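Local coordinates for putative adhesin (Bacteroides thetaiotaomicron, PDB 4QDG), which probably serves as an outer-membrane lipoprotein of the FimB/Mfa2 fimbrillin family that anchors pili for adhesion, at residues Leu17-Asp22 / Tyr65-Asp70; Cys37-Val42 / Gly83-Lys88; His77-Gly82 / Trp128-Leu133; Ser89-Lys94 / Leu106-Asp111. One frame throughout, in Å; residues are numbered along the deposited sequence. Where two conformers were deposited one is given.

Contact 1 of 4, residues Leu17-Asp22 / Tyr65-Asp70; sequences LRFIYD and YRMKLD
Leu17 and Met67 form an antiparallel hydrogen-bonded pair, with Leu17 N to Met67 O and Met67 N to Leu17 O each 2.8 Å, and the short strand axes run at 144° to one another. Past this pair the backbones part, and a water takes over the bridging: it accepts from Phe19 N at 2.9 Å and donates to Tyr65 O at 2.7 Å. Phe19 meets two residues of the other segment. Its ring edge at CE1 meets Met67 CB, almost in the ring plane, at 3.8 Å, while its CD1 lies 3.9 Å from Tyr65 CE2. Met67, a selenomethionine, bends at chi3 (-73°), which brings its CE to within 4.0 Å of Phe19 CZ. Further along, the methyls Leu17 CD1 and Leu69 CD1 touch. Arg18 and Arg66 lie side by side and point the same way, the Arg18 CD methylene over the centre of the Arg66 guanidinium; Arg66 was modelled in two conformers, which makes this detail doubtful. Strand 15-20 has strand 140-159 as its parallel neighbour, bonded through Arg18 to Gly142 and Val144, while Leu38 and Leu40 of strand 38-44 pack against Phe19, and Leu40 also against Met67 and Leu69.

Contact 2 of 4, residues Cys37-Val42 / Gly83-Lys88; sequences CLTLLV and GLACNK. With MG (magnesium ion), chain C.
Cys37 and Cys86 bind the same magnesium ion, Cys37 SG at 2.6 Å and Cys86 SG at 2.1 Å, with Asp36 and His124 completing the site. Both sulfurs sit between their own backbone N and carbonyl carbon (chi1 59° for Cys37, 77° for Cys86), a rotation that points each SG at the metal. Cys37 SG has a second partner: Cys86 N donates to it over 3.2 Å in a nearly straight bond, 167° at the hydrogen. The backbone of one metal ligand therefore holds the sulfur of the other. Gly83 N donates to Cys37 O at 3.3 Å, a long bond whose donor is tilted from the carbonyl plane. The same carbonyl also accepts a weak hydrogen bond from a water, which Leu84 N donates to and Thr39 OG1 bonds at 2.8 Å. That water thus stitches the start of strand 38-44 to the turn after strand 75-82. Ala85 CB packs 3.7 Å from Cys37 CB and equally close to Thr39 OG1. The N-H donated to Cys37 SG would be expected to stabilise negative charge on that sulfur. Two cysteines, a histidine and an aspartate make a ligand set more familiar from zinc than from magnesium, which normally prefers oxygen, although the ion was modelled here as magnesium. The short and unequal metal-sulfur distances, doubtful at this resolution, agree with that reservation.

Contact 3 of 4, residues His77-Gly82 / Trp128-Leu133; sequences HFVAYG and WGELTL
Tyr81 and Trp128 close the apolar, more buried end of this antiparallel pairing, with Tyr81 CE1 3.4 Å from Trp128 CD1, at the edge of the indole and near its plane. The two rings meet obliquely, their planes 59° apart. Val79 CG1 lies 3.6 Å from Trp128 NE1, a buried N-H with no partner in the model. Phe78 and Ala80, on the other face, are buried: Phe78 packs on Leu17 and Leu40, and Ala80 on Val144. Toward the other end the face of Tyr81 turns polar and more open, with Thr132 exposed. There the His77 ring is gripped at both nitrogens. ND1 pairs with Thr132 OG1 at 2.6 Å, and NE2 donates to Glu130 OE1 at 3.0 Å. That acceptor lies in the imidazole plane, yet is itself approached from above its carboxylate, the two planes being 84° apart; Tyr103 OH bonds to the same oxygen. Between the two ends run paired backbone bonds, such as Phe78 N to Leu131 O at 2.7 Å. Both faces are covered, that of Phe78 by strands 15-20 and 140-159, the other, around Tyr81, by the 91-94/107-110 hairpin, consistent with the beta-sandwiches of the transthyretin-like clan.

Contact 4 of 4, residues Ser89-Lys94 / Leu106-Asp111; sequences SSFLMK and LQVELD
Leu110 lays its CD1 methyl over one face of the Phe91 ring, a CH-pi contact with the carbon 3.7 Å from the ring centroid and 16° off the normal. The same methyl also touches Ser90 O, at 3.4 Å, to one side of the ring contact. Phe91 CB leans the other way, onto Val108 CG1 at 3.8 Å. Further along, Met93, a selenomethionine, crosses Leu106 obliquely: its CG meets Leu106 CD1 at 3.6 Å, and its extended tail brings CE against Leu106 CD2. These two also pack on Leu41 and Tyr81. The face of Lys94, Gln107 and Glu109, which also bears Leu92, is largely polar. Lys94 runs fully extended, its CG anti to the backbone N (chi1 -166°), and passes Gln107, its partner in the strand pairing, to reach the residue two further on. There NZ makes a salt bridge with Glu109 OE1 at 3.0 Å, meeting the oxygen nearly along its C-O bond. Backbone bonds such as Leu92 N to Glu109 O at 2.8 Å hold the strands in step, and Asp111 N closes the end on Ser90 O at 2.9 Å. Asp111 OD1 then caps Glu113 N, and OD2 pairs with Arg120, while Ser90 OG takes His124 N. Two consecutive antiparallel strands joined by a long loop make a beta hairpin, widened by strand 180-181 into a small three-stranded sheet.

Contact 2 holds the metal, and the others lie farther from it: the side chain of Ser90 in contact 4 is about 9 Å from the ion, that of Tyr81 in contact 3 about 10 Å, and that of Phe19 in contact 1 about 14 Å. Contacts 2 and 3 are joined by the sheet itself, Leu41 N lying 2.8 Å from Val79 O. Contact 1 lies over one side of this sheet, where Met67 SE meets Leu40 CG at 3.7 Å and Leu69 CD1 meets Phe78 CE1 at 3.6 Å. Contact 4 packs on Leu41 and Tyr81, with Tyr81 CD2 at 3.5 Å from Met93 CE, and is tied to the metal-binding turn by Gly83 O to Ser89 OG at 2.7 Å.

Contact 1 of 4, residues Leu17-Asp22 / Tyr65-Asp70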
# COMPACT_ATOMS: atom_id res chain seq x y z
N LEU A 17 -3.98 -6.16 23.83
CA LEU A 17 -3.40 -5.46 22.70
C LEU A 17 -4.28 -4.41 22.09
O LEU A 17 -5.45 -4.65 21.83
CB LEU A 17 -3.00 -6.45 21.59
CG LEU A 17 -2.05 -7.57 22.01
CD1 LEU A 17 -1.77 -8.48 20.83
CD2 LEU A 17 -0.76 -7.01 22.59
N ARG A 18 -3.67 -3.25 21.81
CA ARG A 18 -4.25 -2.12 21.08
C ARG A 18 -3.65 -2.16 19.68
O ARG A 18 -2.48 -2.55 19.52
CB ARG A 18 -3.97 -0.78 21.80
CG ARG A 18 -4.52 0.46 21.06
CD ARG A 18 -4.33 1.75 21.83
NE ARG A 18 -5.06 2.84 21.19
CZ ARG A 18 -4.55 4.05 20.92
NH1 ARG A 18 -3.28 4.33 21.24
NH2 ARG A 18 -5.29 4.97 20.32
N PHE A 19 -4.46 -1.85 18.67
CA PHE A 19 -4.00 -1.84 17.28
C PHE A 19 -4.17 -0.43 16.71
O PHE A 19 -5.26 0.13 16.75
CB PHE A 19 -4.75 -2.88 16.45
CG PHE A 19 -4.60 -4.28 16.98
CD1 PHE A 19 -5.47 -4.78 17.94
CD2 PHE A 19 -3.57 -5.10 16.52
CE1 PHE A 19 -5.31 -6.07 18.46
CE2 PHE A 19 -3.43 -6.40 17.04
CZ PHE A 19 -4.29 -6.86 18.01
N ILE A 20 -3.07 0.18 16.27
CA ILE A 20 -3.14 1.54 15.71
C ILE A 20 -2.54 1.59 14.30
O ILE A 20 -1.70 0.75 13.95
CB ILE A 20 -2.49 2.63 16.64
CG1 ILE A 20 -0.96 2.58 16.64
CG2 ILE A 20 -3.07 2.54 18.06
CD1 ILE A 20 -0.28 3.87 17.13
N TYR A 21 -3.00 2.56 13.49
CA TYR A 21 -2.47 2.86 12.15
C TYR A 21 -2.31 4.39 12.08
O TYR A 21 -3.21 5.11 11.66
CB TYR A 21 -3.32 2.27 11.00
CG TYR A 21 -3.06 2.88 9.64
CD1 TYR A 21 -1.77 2.88 9.08
CD2 TYR A 21 -4.07 3.53 8.93
CE1 TYR A 21 -1.52 3.50 7.85
CE2 TYR A 21 -3.83 4.13 7.69
CZ TYR A 21 -2.55 4.10 7.15
OH TYR A 21 -2.34 4.69 5.92
N ASP A 22 -1.17 4.88 12.58
CA ASP A 22 -0.82 6.30 12.56
C ASP A 22 0.36 6.55 11.56
O ASP A 22 0.77 7.69 11.39
CB ASP A 22 -0.52 6.85 13.99
CG ASP A 22 0.79 6.47 14.65
OD1 ASP A 22 1.67 5.91 13.96
OD2 ASP A 22 0.96 6.79 15.85
N TYR A 65 -11.30 -0.35 21.43
CA TYR A 65 -11.09 -1.79 21.21
C TYR A 65 -9.71 -2.25 21.66
O TYR A 65 -8.70 -1.63 21.33
CB TYR A 65 -11.27 -2.19 19.71
CG TYR A 65 -10.88 -3.63 19.41
CD1 TYR A 65 -11.58 -4.69 19.97
CD2 TYR A 65 -9.75 -3.92 18.65
CE1 TYR A 65 -11.18 -6.01 19.76
CE2 TYR A 65 -9.35 -5.24 18.43
CZ TYR A 65 -10.07 -6.28 18.98
OH TYR A 65 -9.69 -7.59 18.78
N ARG A 66 -9.71 -3.37 22.39
CA ARG A 66 -8.50 -4.06 22.88
C ARG A 66 -8.69 -5.55 22.75
O ARG A 66 -9.79 -6.05 22.93
CB ARG A 66 -8.17 -3.71 24.35
CG ARG A 66 -7.95 -2.23 24.67
CD ARG A 66 -6.75 -1.60 24.02
NE ARG A 66 -6.63 -0.20 24.43
CZ ARG A 66 -7.15 0.83 23.78
NH1 ARG A 66 -7.79 0.64 22.62
NH2 ARG A 66 -7.01 2.06 24.25
N MSE A 67 -7.64 -6.27 22.41
CA MSE A 67 -7.73 -7.70 22.32
C MSE A 67 -7.14 -8.31 23.57
O MSE A 67 -5.93 -8.22 23.79
CB MSE A 67 -7.03 -8.24 21.06
CG MSE A 67 -7.25 -9.74 20.88
SE MSE A 67 -6.17 -10.47 19.46
CE MSE A 67 -7.17 -9.70 17.93
N LYS A 68 -7.99 -8.93 24.40
CA LYS A 68 -7.59 -9.59 25.62
C LYS A 68 -7.16 -11.00 25.28
O LYS A 68 -7.91 -11.74 24.65
CB LYS A 68 -8.76 -9.58 26.60
CG LYS A 68 -8.49 -10.23 27.94
CD LYS A 68 -9.76 -10.21 28.82
CE LYS A 68 -10.79 -11.27 28.47
NZ LYS A 68 -10.36 -12.63 28.91
N LEU A 69 -5.92 -11.37 25.65
CA LEU A 69 -5.42 -12.71 25.40
C LEU A 69 -4.98 -13.36 26.68
O LEU A 69 -4.03 -12.90 27.31
CB LEU A 69 -4.25 -12.73 24.38
CG LEU A 69 -4.55 -12.37 22.93
CD1 LEU A 69 -3.25 -12.15 22.14
CD2 LEU A 69 -5.36 -13.44 22.25
N ASP A 70 -5.64 -14.47 27.04
CA ASP A 70 -5.24 -15.29 28.17
C ASP A 70 -4.07 -16.14 27.70
O ASP A 70 -4.21 -16.87 26.72
CB ASP A 70 -6.42 -16.13 28.71
CG ASP A 70 -7.42 -15.29 29.46
OD1 ASP A 70 -7.06 -14.74 30.52
OD2 ASP A 70 -8.55 -15.15 28.96
O HOH W 1 -7.23 -1.28 19.07

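Contact 2 of 4, residues Cys37-Val42 / Gly83-Lys88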
# COMPACT_ATOMS: atom_id res chain seq x y z
N CYS A 37 -10.81 -5.82 9.05
CA CYS A 37 -10.57 -7.21 9.40
C CYS A 37 -9.16 -7.35 9.92
O CYS A 37 -8.23 -6.76 9.39
CB CYS A 37 -10.86 -8.17 8.25
SG CYS A 37 -9.86 -7.87 6.76
N LEU A 38 -9.02 -8.07 11.03
CA LEU A 38 -7.74 -8.19 11.69
C LEU A 38 -7.36 -9.65 11.91
O LEU A 38 -8.19 -10.45 12.33
CB LEU A 38 -7.86 -7.43 13.02
CG LEU A 38 -6.69 -7.43 14.00
CD1 LEU A 38 -5.45 -6.73 13.40
CD2 LEU A 38 -7.12 -6.77 15.26
N THR A 39 -6.11 -9.98 11.60
CA THR A 39 -5.54 -11.30 11.81
C THR A 39 -4.41 -11.09 12.79
O THR A 39 -3.45 -10.39 12.47
CB THR A 39 -5.08 -11.95 10.48
OG1 THR A 39 -6.19 -12.08 9.60
CG2 THR A 39 -4.44 -13.33 10.69
N LEU A 40 -4.51 -11.69 13.97
CA LEU A 40 -3.46 -11.56 14.99
C LEU A 40 -2.83 -12.95 15.24
O LEU A 40 -3.53 -13.91 15.57
CB LEU A 40 -4.06 -10.94 16.28
CG LEU A 40 -3.12 -10.59 17.46
CD1 LEU A 40 -2.75 -11.84 18.27
CD2 LEU A 40 -1.91 -9.74 17.05
N LEU A 41 -1.51 -13.04 15.07
CA LEU A 41 -0.75 -14.28 15.24
C LEU A 41 0.11 -14.22 16.48
O LEU A 41 0.73 -13.19 16.74
CB LEU A 41 0.12 -14.56 14.01
CG LEU A 41 -0.61 -14.64 12.68
CD1 LEU A 41 0.28 -14.21 11.57
CD2 LEU A 41 -1.14 -16.01 12.43
N VAL A 42 0.13 -15.32 17.24
CA VAL A 42 0.86 -15.44 18.50
C VAL A 42 2.00 -16.43 18.30
O VAL A 42 1.77 -17.56 17.89
CB VAL A 42 -0.05 -15.86 19.71
CG1 VAL A 42 0.72 -15.81 21.04
CG2 VAL A 42 -1.32 -15.01 19.80
N GLY A 83 -6.67 -6.59 6.51
CA GLY A 83 -7.06 -6.83 5.13
C GLY A 83 -6.79 -8.21 4.57
O GLY A 83 -6.82 -8.39 3.35
N LEU A 84 -6.52 -9.19 5.44
CA LEU A 84 -6.28 -10.58 5.07
C LEU A 84 -7.48 -11.48 5.34
O LEU A 84 -7.64 -12.47 4.65
CB LEU A 84 -5.09 -11.15 5.87
CG LEU A 84 -3.72 -11.25 5.24
CD1 LEU A 84 -2.89 -12.23 5.99
CD2 LEU A 84 -3.78 -11.74 3.84
N ALA A 85 -8.27 -11.16 6.39
CA ALA A 85 -9.38 -11.97 6.92
C ALA A 85 -10.71 -11.88 6.18
O ALA A 85 -11.32 -12.92 5.97
CB ALA A 85 -9.61 -11.64 8.39
N CYS A 86 -11.21 -10.67 5.85
CA CYS A 86 -12.53 -10.56 5.22
C CYS A 86 -12.53 -11.07 3.76
O CYS A 86 -11.46 -11.33 3.19
CB CYS A 86 -13.11 -9.15 5.33
SG CYS A 86 -12.39 -7.94 4.19
N ASN A 87 -13.74 -11.26 3.19
CA ASN A 87 -13.96 -11.75 1.83
C ASN A 87 -13.49 -10.76 0.74
O ASN A 87 -13.25 -11.17 -0.39
CB ASN A 87 -15.45 -12.11 1.62
CG ASN A 87 -16.44 -11.02 1.97
OD1 ASN A 87 -16.57 -10.59 3.12
ND2 ASN A 87 -17.22 -10.59 0.99
N LYS A 88 -13.34 -9.45 1.10
CA LYS A 88 -12.88 -8.39 0.18
C LYS A 88 -11.36 -8.50 -0.14
O LYS A 88 -10.92 -7.95 -1.16
CB LYS A 88 -13.16 -6.99 0.76
CG LYS A 88 -14.58 -6.69 1.18
CD LYS A 88 -14.59 -5.38 1.97
CE LYS A 88 -15.90 -5.15 2.69
NZ LYS A 88 -15.85 -3.93 3.54
MG MG C . -11.15 -6.46 5.01
O HOH W 2 -6.60 -9.47 8.61

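Contact 3 of 4, residues His77-Gly82 / Trp128-Leu133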
# COMPACT_ATOMS: atom_id res chain seq x y z
N HIS A 77 5.79 -12.86 20.82
CA HIS A 77 5.93 -12.00 19.64
C HIS A 77 4.64 -12.11 18.85
O HIS A 77 4.19 -13.22 18.53
CB HIS A 77 7.16 -12.33 18.80
CG HIS A 77 7.36 -11.36 17.66
ND1 HIS A 77 7.87 -10.08 17.88
CD2 HIS A 77 7.06 -11.50 16.35
CE1 HIS A 77 7.84 -9.49 16.70
NE2 HIS A 77 7.38 -10.30 15.75
N PHE A 78 3.98 -10.96 18.65
CA PHE A 78 2.69 -10.86 17.98
C PHE A 78 2.80 -10.25 16.61
O PHE A 78 3.49 -9.25 16.46
CB PHE A 78 1.73 -10.01 18.83
CG PHE A 78 1.50 -10.56 20.21
CD1 PHE A 78 0.53 -11.53 20.44
CD2 PHE A 78 2.24 -10.08 21.29
CE1 PHE A 78 0.31 -12.04 21.72
CE2 PHE A 78 2.01 -10.57 22.57
CZ PHE A 78 1.05 -11.55 22.78
N VAL A 79 2.11 -10.81 15.63
CA VAL A 79 2.10 -10.28 14.28
C VAL A 79 0.67 -9.97 13.92
O VAL A 79 -0.18 -10.83 14.08
CB VAL A 79 2.81 -11.20 13.22
CG1 VAL A 79 2.80 -10.56 11.84
CG2 VAL A 79 4.25 -11.52 13.64
N ALA A 80 0.41 -8.74 13.48
CA ALA A 80 -0.94 -8.33 13.06
C ALA A 80 -1.00 -8.04 11.58
O ALA A 80 -0.07 -7.45 11.00
CB ALA A 80 -1.40 -7.09 13.83
N TYR A 81 -2.11 -8.48 10.96
CA TYR A 81 -2.40 -8.19 9.57
C TYR A 81 -3.76 -7.60 9.47
O TYR A 81 -4.67 -8.07 10.13
CB TYR A 81 -2.33 -9.42 8.66
CG TYR A 81 -0.94 -9.93 8.39
CD1 TYR A 81 -0.15 -9.37 7.39
CD2 TYR A 81 -0.42 -11.01 9.08
CE1 TYR A 81 1.13 -9.86 7.11
CE2 TYR A 81 0.84 -11.53 8.80
CZ TYR A 81 1.61 -10.95 7.81
OH TYR A 81 2.85 -11.46 7.56
N GLY A 82 -3.88 -6.58 8.63
CA GLY A 82 -5.14 -5.95 8.30
C GLY A 82 -5.43 -6.22 6.84
O GLY A 82 -4.53 -6.14 6.01
N TRP A 128 0.10 -4.14 8.17
CA TRP A 128 1.01 -5.00 8.90
C TRP A 128 1.68 -4.26 10.05
O TRP A 128 2.03 -3.10 9.91
CB TRP A 128 2.10 -5.57 7.95
CG TRP A 128 3.13 -6.42 8.64
CD1 TRP A 128 3.05 -7.76 8.89
CD2 TRP A 128 4.36 -5.97 9.22
NE1 TRP A 128 4.16 -8.18 9.57
CE2 TRP A 128 4.99 -7.10 9.78
CE3 TRP A 128 5.01 -4.73 9.29
CZ2 TRP A 128 6.24 -7.02 10.39
CZ3 TRP A 128 6.25 -4.66 9.90
CH2 TRP A 128 6.85 -5.79 10.44
N GLY A 129 1.91 -5.00 11.12
CA GLY A 129 2.64 -4.55 12.30
C GLY A 129 3.01 -5.75 13.16
O GLY A 129 2.41 -6.82 13.04
N GLU A 130 3.99 -5.56 14.05
CA GLU A 130 4.40 -6.62 14.99
C GLU A 130 4.85 -6.01 16.34
O GLU A 130 5.18 -4.83 16.41
CB GLU A 130 5.50 -7.52 14.39
CG GLU A 130 6.77 -6.77 14.01
CD GLU A 130 7.92 -7.63 13.52
OE1 GLU A 130 7.69 -8.82 13.21
OE2 GLU A 130 9.06 -7.11 13.44
N LEU A 131 4.87 -6.85 17.39
CA LEU A 131 5.24 -6.43 18.73
C LEU A 131 5.69 -7.62 19.58
O LEU A 131 5.09 -8.69 19.52
CB LEU A 131 4.00 -5.75 19.39
CG LEU A 131 4.19 -5.16 20.79
CD1 LEU A 131 4.88 -3.82 20.74
CD2 LEU A 131 2.86 -5.06 21.53
N THR A 132 6.77 -7.42 20.36
CA THR A 132 7.25 -8.39 21.35
C THR A 132 6.79 -7.87 22.70
O THR A 132 6.98 -6.69 23.01
CB THR A 132 8.77 -8.64 21.28
OG1 THR A 132 9.11 -9.06 19.97
CG2 THR A 132 9.22 -9.72 22.22
N LEU A 133 6.11 -8.73 23.48
CA LEU A 133 5.57 -8.27 24.76
C LEU A 133 5.47 -9.42 25.75
O LEU A 133 5.01 -10.52 25.39
CB LEU A 133 4.19 -7.57 24.52
CG LEU A 133 3.32 -7.17 25.73
CD1 LEU A 133 3.95 -6.02 26.55
CD2 LEU A 133 1.94 -6.75 25.25

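Contact 4 of 4, residues Ser89-Lys94 / Leu106-Asp111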
# COMPACT_ATOMS: atom_id res chain seq x y z
N SER A 89 -10.59 -9.19 0.72
CA SER A 89 -9.13 -9.36 0.67
C SER A 89 -8.53 -9.58 -0.74
O SER A 89 -9.08 -10.31 -1.56
CB SER A 89 -8.70 -10.51 1.56
OG SER A 89 -7.29 -10.46 1.72
N SER A 90 -7.39 -8.95 -0.98
CA SER A 90 -6.65 -9.08 -2.23
C SER A 90 -5.38 -9.96 -2.04
O SER A 90 -4.79 -10.40 -3.02
CB SER A 90 -6.26 -7.69 -2.74
OG SER A 90 -7.42 -6.91 -2.96
N PHE A 91 -4.99 -10.23 -0.77
CA PHE A 91 -3.78 -10.99 -0.48
C PHE A 91 -4.07 -12.31 0.27
O PHE A 91 -5.17 -12.50 0.80
CB PHE A 91 -2.79 -10.12 0.33
CG PHE A 91 -2.24 -8.92 -0.42
CD1 PHE A 91 -3.01 -7.77 -0.58
CD2 PHE A 91 -0.95 -8.92 -0.92
CE1 PHE A 91 -2.52 -6.67 -1.27
CE2 PHE A 91 -0.44 -7.81 -1.59
CZ PHE A 91 -1.23 -6.69 -1.76
N LEU A 92 -3.10 -13.23 0.26
CA LEU A 92 -3.25 -14.52 0.93
C LEU A 92 -2.02 -14.87 1.74
O LEU A 92 -0.90 -14.59 1.32
CB LEU A 92 -3.47 -15.67 -0.09
CG LEU A 92 -4.68 -15.60 -1.03
CD1 LEU A 92 -4.50 -16.55 -2.20
CD2 LEU A 92 -5.95 -15.95 -0.29
N MSE A 93 -2.23 -15.53 2.88
CA MSE A 93 -1.15 -16.09 3.67
C MSE A 93 -0.64 -17.29 2.93
O MSE A 93 -1.43 -18.07 2.40
CB MSE A 93 -1.62 -16.46 5.07
CG MSE A 93 -1.11 -15.54 6.11
SE MSE A 93 -2.13 -15.83 7.72
CE MSE A 93 -1.51 -14.33 8.64
N LYS A 94 0.67 -17.41 2.85
CA LYS A 94 1.33 -18.48 2.10
C LYS A 94 2.35 -19.20 3.00
O LYS A 94 3.25 -18.58 3.57
CB LYS A 94 2.01 -17.84 0.87
CG LYS A 94 2.47 -18.79 -0.21
CD LYS A 94 3.30 -18.04 -1.24
CE LYS A 94 3.95 -18.96 -2.25
NZ LYS A 94 4.90 -18.22 -3.13
N LEU A 106 6.33 -17.40 7.71
CA LEU A 106 5.21 -16.77 7.07
C LEU A 106 5.61 -15.86 5.90
O LEU A 106 6.63 -15.15 5.91
CB LEU A 106 4.37 -15.99 8.09
CG LEU A 106 2.96 -15.56 7.68
CD1 LEU A 106 2.18 -16.71 6.99
CD2 LEU A 106 2.23 -15.05 8.87
N GLN A 107 4.80 -15.98 4.84
CA GLN A 107 4.78 -15.21 3.63
C GLN A 107 3.35 -14.82 3.33
O GLN A 107 2.43 -15.58 3.67
CB GLN A 107 5.36 -16.01 2.46
CG GLN A 107 6.85 -16.23 2.57
CD GLN A 107 7.43 -16.91 1.36
OE1 GLN A 107 6.75 -17.24 0.38
NE2 GLN A 107 8.72 -17.14 1.41
N VAL A 108 3.15 -13.63 2.71
CA VAL A 108 1.89 -13.08 2.22
C VAL A 108 2.11 -12.75 0.73
O VAL A 108 3.07 -12.06 0.37
CB VAL A 108 1.36 -11.88 3.05
CG1 VAL A 108 0.20 -11.15 2.38
CG2 VAL A 108 0.95 -12.34 4.43
N GLU A 109 1.22 -13.25 -0.12
CA GLU A 109 1.30 -13.00 -1.55
C GLU A 109 -0.00 -12.43 -2.07
O GLU A 109 -1.06 -12.78 -1.57
CB GLU A 109 1.61 -14.31 -2.29
CG GLU A 109 2.23 -14.08 -3.67
CD GLU A 109 2.32 -15.27 -4.60
OE1 GLU A 109 2.71 -16.37 -4.13
OE2 GLU A 109 2.04 -15.10 -5.81
N LEU A 110 0.07 -11.58 -3.11
CA LEU A 110 -1.14 -11.09 -3.77
C LEU A 110 -1.79 -12.23 -4.54
O LEU A 110 -1.10 -13.02 -5.18
CB LEU A 110 -0.81 -9.93 -4.74
CG LEU A 110 -2.00 -9.28 -5.48
CD1 LEU A 110 -2.72 -8.26 -4.61
CD2 LEU A 110 -1.56 -8.63 -6.77
N ASP A 111 -3.12 -12.31 -4.48
CA ASP A 111 -3.91 -13.23 -5.28
C ASP A 111 -3.78 -12.72 -6.73
O ASP A 111 -4.19 -11.59 -7.01
CB ASP A 111 -5.37 -13.22 -4.78
CG ASP A 111 -6.35 -14.17 -5.47
OD1 ASP A 111 -6.04 -14.66 -6.59
OD2 ASP A 111 -7.44 -14.40 -4.90